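Local coordinates for protein Sec-alkylsulfatase (Pseudomonas sp., PDB 4AXH) that hydrolyses secondary alkyl sulfates enantioselectively with strict inversion of configuration, yielding (S)-alcohols and sulfate, as a zinc-dependent homodimeric member of the metallo-beta-lactamase superfamily, at residues Glu281-Leu286 / Glu342-Arg347; Phe303-Thr308 / Thr348-Gln353. All blocks are in the same frame, centred on the assembly; numbering follows the deposited sequence.

Contact 1. Residues Glu281-Leu286 / Glu342-Arg347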
loop_
_atom_site.group_PDB
_atom_site.type_symbol
_atom_site.label_atom_id
_atom_site.label_comp_id
_atom_site.label_asym_id
_atom_site.label_seq_id
_atom_site.Cartn_x
_atom_site.Cartn_y
_atom_site.Cartn_z
ATOM N N GLU A 281 12.164 -31.197 19.482
ATOM C CA GLU A 281 11.534 -30.042 20.100
ATOM C C GLU A 281 11.538 -28.911 19.078
ATOM O O GLU A 281 12.570 -28.614 18.460
ATOM C CB GLU A 281 12.301 -29.612 21.362
ATOM C CG GLU A 281 11.844 -30.246 22.657
ATOM C CD GLU A 281 12.806 -29.976 23.797
ATOM O OE1 GLU A 281 12.830 -28.829 24.303
ATOM O OE2 GLU A 281 13.569 -30.902 24.159
ATOM N N LEU A 282 10.365 -28.283 18.907
ATOM C CA LEU A 282 10.136 -27.176 17.987
ATOM C C LEU A 282 9.412 -26.086 18.725
ATOM O O LEU A 282 8.361 -26.340 19.306
ATOM C CB LEU A 282 9.263 -27.603 16.781
ATOM C CG LEU A 282 9.552 -28.944 16.106
ATOM C CD1 LEU A 282 8.345 -29.449 15.371
ATOM C CD2 LEU A 282 10.719 -28.837 15.173
ATOM N N GLU A 283 9.978 -24.873 18.707
ATOM C CA GLU A 283 9.367 -23.655 19.222
ATOM C C GLU A 283 9.175 -22.801 17.966
ATOM O O GLU A 283 10.129 -22.558 17.209
ATOM C CB GLU A 283 10.255 -22.935 20.251
ATOM C CG GLU A 283 9.560 -21.755 20.932
ATOM C CD GLU A 283 10.220 -21.126 22.154
ATOM O OE1 GLU A 283 11.202 -21.703 22.674
ATOM O OE2 GLU A 283 9.741 -20.059 22.606
ATOM N N PHE A 284 7.933 -22.436 17.712
ATOM C CA PHE A 284 7.506 -21.607 16.600
ATOM C C PHE A 284 7.197 -20.206 17.104
ATOM O O PHE A 284 6.557 -20.053 18.148
ATOM C CB PHE A 284 6.231 -22.209 15.975
ATOM C CG PHE A 284 6.311 -23.669 15.527
ATOM C CD1 PHE A 284 6.996 -24.025 14.367
ATOM C CD2 PHE A 284 5.643 -24.667 16.227
ATOM C CE1 PHE A 284 7.054 -25.348 13.943
ATOM C CE2 PHE A 284 5.686 -25.998 15.795
ATOM C CZ PHE A 284 6.410 -26.334 14.664
ATOM N N GLN A 285 7.640 -19.181 16.363
ATOM C CA GLN A 285 7.378 -17.769 16.665
ATOM C C GLN A 285 6.613 -17.152 15.499
ATOM O O GLN A 285 7.190 -17.005 14.427
ATOM C CB GLN A 285 8.686 -16.995 16.897
ATOM C CG GLN A 285 8.483 -15.465 17.005
ATOM C CD GLN A 285 9.712 -14.615 16.758
ATOM O OE1 GLN A 285 10.760 -15.087 16.270
ATOM N NE2 GLN A 285 9.575 -13.320 17.065
ATOM N N LEU A 286 5.337 -16.785 15.701
ATOM C CA LEU A 286 4.551 -16.181 14.640
ATOM C C LEU A 286 5.114 -14.820 14.221
ATOM O O LEU A 286 5.235 -13.933 15.060
ATOM C CB LEU A 286 3.083 -16.008 15.085
ATOM C CG LEU A 286 2.134 -17.221 15.042
ATOM C CD1 LEU A 286 0.745 -16.815 15.537
ATOM C CD2 LEU A 286 1.965 -17.744 13.649
ATOM N N GLU A 342 15.965 -11.090 20.907
ATOM C CA GLU A 342 15.772 -11.124 22.339
ATOM C C GLU A 342 15.443 -12.533 22.833
ATOM O O GLU A 342 16.090 -12.986 23.758
ATOM C CB GLU A 342 14.692 -10.112 22.707
ATOM C CG GLU A 342 14.249 -10.137 24.165
ATOM C CD GLU A 342 13.287 -9.025 24.550
ATOM O OE1 GLU A 342 12.597 -8.474 23.657
ATOM O OE2 GLU A 342 13.247 -8.687 25.757
ATOM N N LYS A 343 14.492 -13.248 22.187
ATOM C CA LYS A 343 14.091 -14.593 22.614
ATOM C C LYS A 343 15.100 -15.707 22.353
ATOM O O LYS A 343 15.163 -16.672 23.128
ATOM C CB LYS A 343 12.715 -14.973 22.041
ATOM C CG LYS A 343 11.535 -14.773 23.003
ATOM C CD LYS A 343 10.905 -16.121 23.394
ATOM C CE LYS A 343 9.579 -16.023 24.126
ATOM N NZ LYS A 343 9.752 -15.691 25.568
ATOM N N TYR A 344 15.864 -15.612 21.255
ATOM C CA TYR A 344 16.764 -16.700 20.863
ATOM C C TYR A 344 18.231 -16.375 20.715
ATOM O O TYR A 344 19.032 -17.306 20.750
ATOM C CB TYR A 344 16.238 -17.430 19.602
ATOM C CG TYR A 344 14.761 -17.749 19.657
ATOM C CD1 TYR A 344 14.258 -18.652 20.592
ATOM C CD2 TYR A 344 13.856 -17.093 18.828
ATOM C CE1 TYR A 344 12.893 -18.927 20.669
ATOM C CE2 TYR A 344 12.487 -17.356 18.898
ATOM C CZ TYR A 344 12.011 -18.276 19.819
ATOM O OH TYR A 344 10.663 -18.520 19.919
ATOM N N GLY A 345 18.572 -15.098 20.571
ATOM C CA GLY A 345 19.938 -14.622 20.385
ATOM C C GLY A 345 20.991 -15.176 21.321
ATOM O O GLY A 345 22.065 -15.572 20.870
ATOM N N ASP A 346 20.668 -15.252 22.627
ATOM C CA ASP A 346 21.581 -15.784 23.655
ATOM C C ASP A 346 21.622 -17.318 23.706
ATOM O O ASP A 346 22.591 -17.871 24.251
ATOM C CB ASP A 346 21.235 -15.220 25.036
ATOM C CG ASP A 346 21.052 -13.708 25.084
ATOM O OD1 ASP A 346 21.827 -12.991 24.397
ATOM O OD2 ASP A 346 20.139 -13.243 25.810
ATOM N N ARG A 347 20.592 -17.993 23.091
ATOM C CA ARG A 347 20.371 -19.455 22.980
ATOM C C ARG A 347 20.675 -20.045 21.587
ATOM O O ARG A 347 20.269 -21.185 21.313
ATOM C CB ARG A 347 18.906 -19.742 23.233
ATOM C CG ARG A 347 18.465 -19.689 24.653
ATOM C CD ARG A 347 17.088 -20.291 24.732
ATOM N NE ARG A 347 15.984 -19.409 24.411
ATOM C CZ ARG A 347 14.722 -19.813 24.442
ATOM N NH1 ARG A 347 14.429 -21.074 24.739
ATOM N NH2 ARG A 347 13.740 -18.953 24.223
#
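K343 comes to strand 281-286 through the aliphatic part of its chain: CD lies 4.2 Å from OE2 of E283, while NZ stays 5.3 Å from that oxygen, a separation at which the opposite charges may still attract, though their charged atoms are not in contact. Lysine suits this exposed border of the contact because its carbons can pack while its amino group makes a cation-pi contact with Y272. Its CB also sits over the centre of the Y344 ring.

Y344 and E283 share the main part of the contact. With CG anti to the carbonyl carbon (chi1 -46°), the ring leaves the helix toward the strand and meets it by its edge. On the CE1 side the E283 carboxylate approaches near the ring plane, turned 85° against it, and the hydroxyl OH gives a weak hydrogen bond to E283 OE2 at 3.2 Å. At the other edge CE2 lies 3.9 Å from Q285 OE1, an oxygen that takes its hydrogen bond from N297. Tyrosine thus offers an apolar ring for packing and a polar end for a buried acid.

R347 bends back at chi3, and its guanidinium grips K343 O side-on, NE at 3.1 Å and NH2 at 2.9 Å from that carbonyl oxygen. Held this way, its NH1 forms a long salt bridge with E283 OE1 (3.9 Å), which probably helps keep the buried glutamate ionised; R274 gives the same oxygen another long, weak ion pair.

The end of helix 330-344 therefore packs against one face of the six-stranded sheet. Y299 of neighbouring strand 296-300 stacks on Y344, Y272 of strand 272-277 flanks it, and on the strand's other face the F284 ring meets F205 of strand 203-207, in the neighbouring sheet.

Contact 2. Residues Phe303-Thr308 / Thr348-Gln353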
loop_
_atom_site.group_PDB
_atom_site.type_symbol
_atom_site.label_atom_id
_atom_site.label_comp_id
_atom_site.label_asym_id
_atom_site.label_seq_id
_atom_site.Cartn_x
_atom_site.Cartn_y
_atom_site.Cartn_z
ATOM N N PHE A 303 18.956 -28.227 19.600
ATOM C CA PHE A 303 20.096 -27.998 18.721
ATOM C C PHE A 303 20.760 -26.633 18.909
ATOM O O PHE A 303 21.888 -26.447 18.431
ATOM C CB PHE A 303 19.639 -28.141 17.265
ATOM C CG PHE A 303 19.245 -29.533 16.842
ATOM C CD1 PHE A 303 17.962 -30.010 17.078
ATOM C CD2 PHE A 303 20.129 -30.337 16.138
ATOM C CE1 PHE A 303 17.601 -31.293 16.692
ATOM C CE2 PHE A 303 19.761 -31.618 15.733
ATOM C CZ PHE A 303 18.502 -32.090 16.022
ATOM N N LYS A 304 20.077 -25.689 19.601
ATOM C CA LYS A 304 20.573 -24.318 19.805
ATOM C C LYS A 304 20.775 -23.618 18.432
ATOM O O LYS A 304 21.754 -22.869 18.237
ATOM C CB LYS A 304 21.862 -24.274 20.674
ATOM C CG LYS A 304 21.620 -24.199 22.173
ATOM C CD LYS A 304 22.892 -23.776 22.908
ATOM C CE LYS A 304 22.677 -22.535 23.742
ATOM N NZ LYS A 304 23.849 -21.613 23.684
ATOM N N VAL A 305 19.856 -23.917 17.459
ATOM C CA VAL A 305 19.836 -23.380 16.094
ATOM C C VAL A 305 18.536 -22.617 15.888
ATOM O O VAL A 305 17.491 -23.029 16.417
ATOM C CB VAL A 305 20.136 -24.382 14.928
ATOM C CG1 VAL A 305 21.202 -25.407 15.276
ATOM C CG2 VAL A 305 18.897 -25.075 14.430
ATOM N N LEU A 306 18.596 -21.494 15.148
ATOM C CA LEU A 306 17.411 -20.691 14.850
ATOM C C LEU A 306 17.166 -20.646 13.352
ATOM O O LEU A 306 18.094 -20.396 12.574
ATOM C CB LEU A 306 17.483 -19.282 15.470
ATOM C CG LEU A 306 16.363 -18.283 15.126
ATOM C CD1 LEU A 306 15.065 -18.642 15.810
ATOM C CD2 LEU A 306 16.755 -16.897 15.465
ATOM N N ASN A 307 15.921 -20.934 12.947
ATOM C CA ASN A 307 15.531 -20.880 11.548
ATOM C C ASN A 307 14.536 -19.724 11.367
ATOM O O ASN A 307 13.448 -19.740 11.936
ATOM C CB ASN A 307 15.020 -22.216 11.020
ATOM C CG ASN A 307 14.812 -22.204 9.529
ATOM O OD1 ASN A 307 14.498 -21.175 8.934
ATOM N ND2 ASN A 307 14.969 -23.349 8.879
ATOM N N THR A 308 14.941 -18.723 10.577
ATOM C CA THR A 308 14.202 -17.479 10.336
ATOM C C THR A 308 13.413 -17.445 9.044
ATOM O O THR A 308 13.091 -16.345 8.572
ATOM C CB THR A 308 15.165 -16.304 10.369
ATOM O OG1 THR A 308 16.051 -16.413 9.252
ATOM C CG2 THR A 308 15.952 -16.241 11.655
ATOM N N THR A 348 21.342 -19.287 20.698
ATOM C CA THR A 348 21.591 -19.768 19.341
ATOM C C THR A 348 23.023 -19.747 18.912
ATOM O O THR A 348 23.689 -18.727 19.066
ATOM C CB THR A 348 20.565 -19.238 18.324
ATOM O OG1 THR A 348 20.887 -19.761 17.037
ATOM C CG2 THR A 348 20.530 -17.748 18.242
ATOM N N ASP A 349 23.509 -20.897 18.395
ATOM C CA ASP A 349 24.895 -21.083 17.946
ATOM C C ASP A 349 25.026 -20.913 16.444
ATOM O O ASP A 349 26.044 -20.448 15.961
ATOM C CB ASP A 349 25.438 -22.465 18.374
ATOM C CG ASP A 349 25.650 -22.661 19.876
ATOM O OD1 ASP A 349 25.591 -21.647 20.637
ATOM O OD2 ASP A 349 25.879 -23.825 20.297
ATOM N N VAL A 350 24.018 -21.336 15.697
ATOM C CA VAL A 350 24.015 -21.230 14.244
ATOM C C VAL A 350 22.640 -20.905 13.782
ATOM O O VAL A 350 21.699 -21.569 14.174
ATOM C CB VAL A 350 24.641 -22.446 13.507
ATOM C CG1 VAL A 350 24.376 -23.750 14.240
ATOM C CG2 VAL A 350 24.202 -22.510 12.040
ATOM N N LEU A 351 22.521 -19.852 12.984
ATOM C CA LEU A 351 21.264 -19.422 12.391
ATOM C C LEU A 351 21.137 -20.083 11.008
ATOM O O LEU A 351 22.087 -20.057 10.232
ATOM C CB LEU A 351 21.236 -17.894 12.271
ATOM C CG LEU A 351 20.018 -17.269 11.616
ATOM C CD1 LEU A 351 19.660 -16.008 12.294
ATOM C CD2 LEU A 351 20.285 -16.943 10.169
ATOM N N ILE A 352 19.976 -20.686 10.716
ATOM C CA ILE A 352 19.713 -21.269 9.386
ATOM C C ILE A 352 18.521 -20.579 8.702
ATOM O O ILE A 352 17.720 -19.915 9.355
ATOM C CB ILE A 352 19.672 -22.818 9.318
ATOM C CG1 ILE A 352 18.475 -23.387 10.089
ATOM C CG2 ILE A 352 21.036 -23.434 9.756
ATOM C CD1 ILE A 352 18.091 -24.749 9.703
ATOM N N GLN A 353 18.445 -20.679 7.387
ATOM C CA GLN A 353 17.374 -20.021 6.638
ATOM C C GLN A 353 16.809 -20.910 5.541
ATOM O O GLN A 353 17.353 -21.988 5.284
ATOM C CB GLN A 353 17.905 -18.721 6.022
ATOM C CG GLN A 353 18.244 -17.644 7.015
ATOM C CD GLN A 353 19.501 -16.980 6.626
ATOM O OE1 GLN A 353 20.377 -17.570 6.003
ATOM N NE2 GLN A 353 19.610 -15.738 7.011
#
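K304 O is the acceptor on which the start of this strand pair converges. D349 N gives it a straight hydrogen bond of 2.6 Å (175° at the hydrogen), T348 OG1 adds a weak one, and the CA-H of T348 also points at it. The T348 hydroxyl reaches this oxygen because OG1 is anti to the backbone N (chi1 -180°); a short, branched polar residue can do this in the buried loop leading into strand 350-352. A salt bridge of K304 with D349 is doubtful, since the lysine has two conformers and touches a crystal neighbour.

From there the strands run parallel, 22° apart. L306 bonds to the residues before and after its partner L351, the parallel pattern: its N donates to V350 O (3.3 Å), and its O accepts from I352 N (2.7 Å). T308 N then donates to I352 O.

V305 and V350 lie side by side, CG1 to CG1 3.7 Å apart, the branched type that suits an extended chain. Farther along this face, I352 CD1 lies 3.5 Å from N307 ND2, its chain crossing the amide obliquely. The amide is fixed from outside, its OD1 accepting from A309 N in an Asx turn and its ND2 donating to Q354 OE1. This face packs on strands 124-128 and 135-138 of the other sheet. L306 and L351 point the opposite way, and T308 CG2 meets L351 CD1 at 3.8 Å.

K304, with left-handed backbone angles, and V305 form a G1 beta bulge opposite L300. Joined through helix 330-344, the parallel strands make a beta-alpha-beta unit of the metallo-beta-lactamase fold, and just beyond their C-terminal ends lie the zinc ligands D310 and H355.

The two contacts lie 9 Å apart, centre to centre, within the metallo-beta-lactamase part of the chain, and their segments alternate in sequence: 281-286, 303-308, 342-347, 348-353. Three of them contribute strands to one mixed sheet, in which strand 296-300 separates 280-286 from 305-307. Contact 2 joins neighbouring strands within that sheet, whereas contact 1 sets the end of the connecting helix 330-344 against one face of it. They meet directly where Y344 CD2 packs 3.6 Å from L306 CD1, and where R347 O touches K304 CG. Contact 1 thus holds the crossover helix's C-terminal end, contact 2 pairs the crossover's strands, and the chain runs on from those strands to zinc ligands D310 and H355.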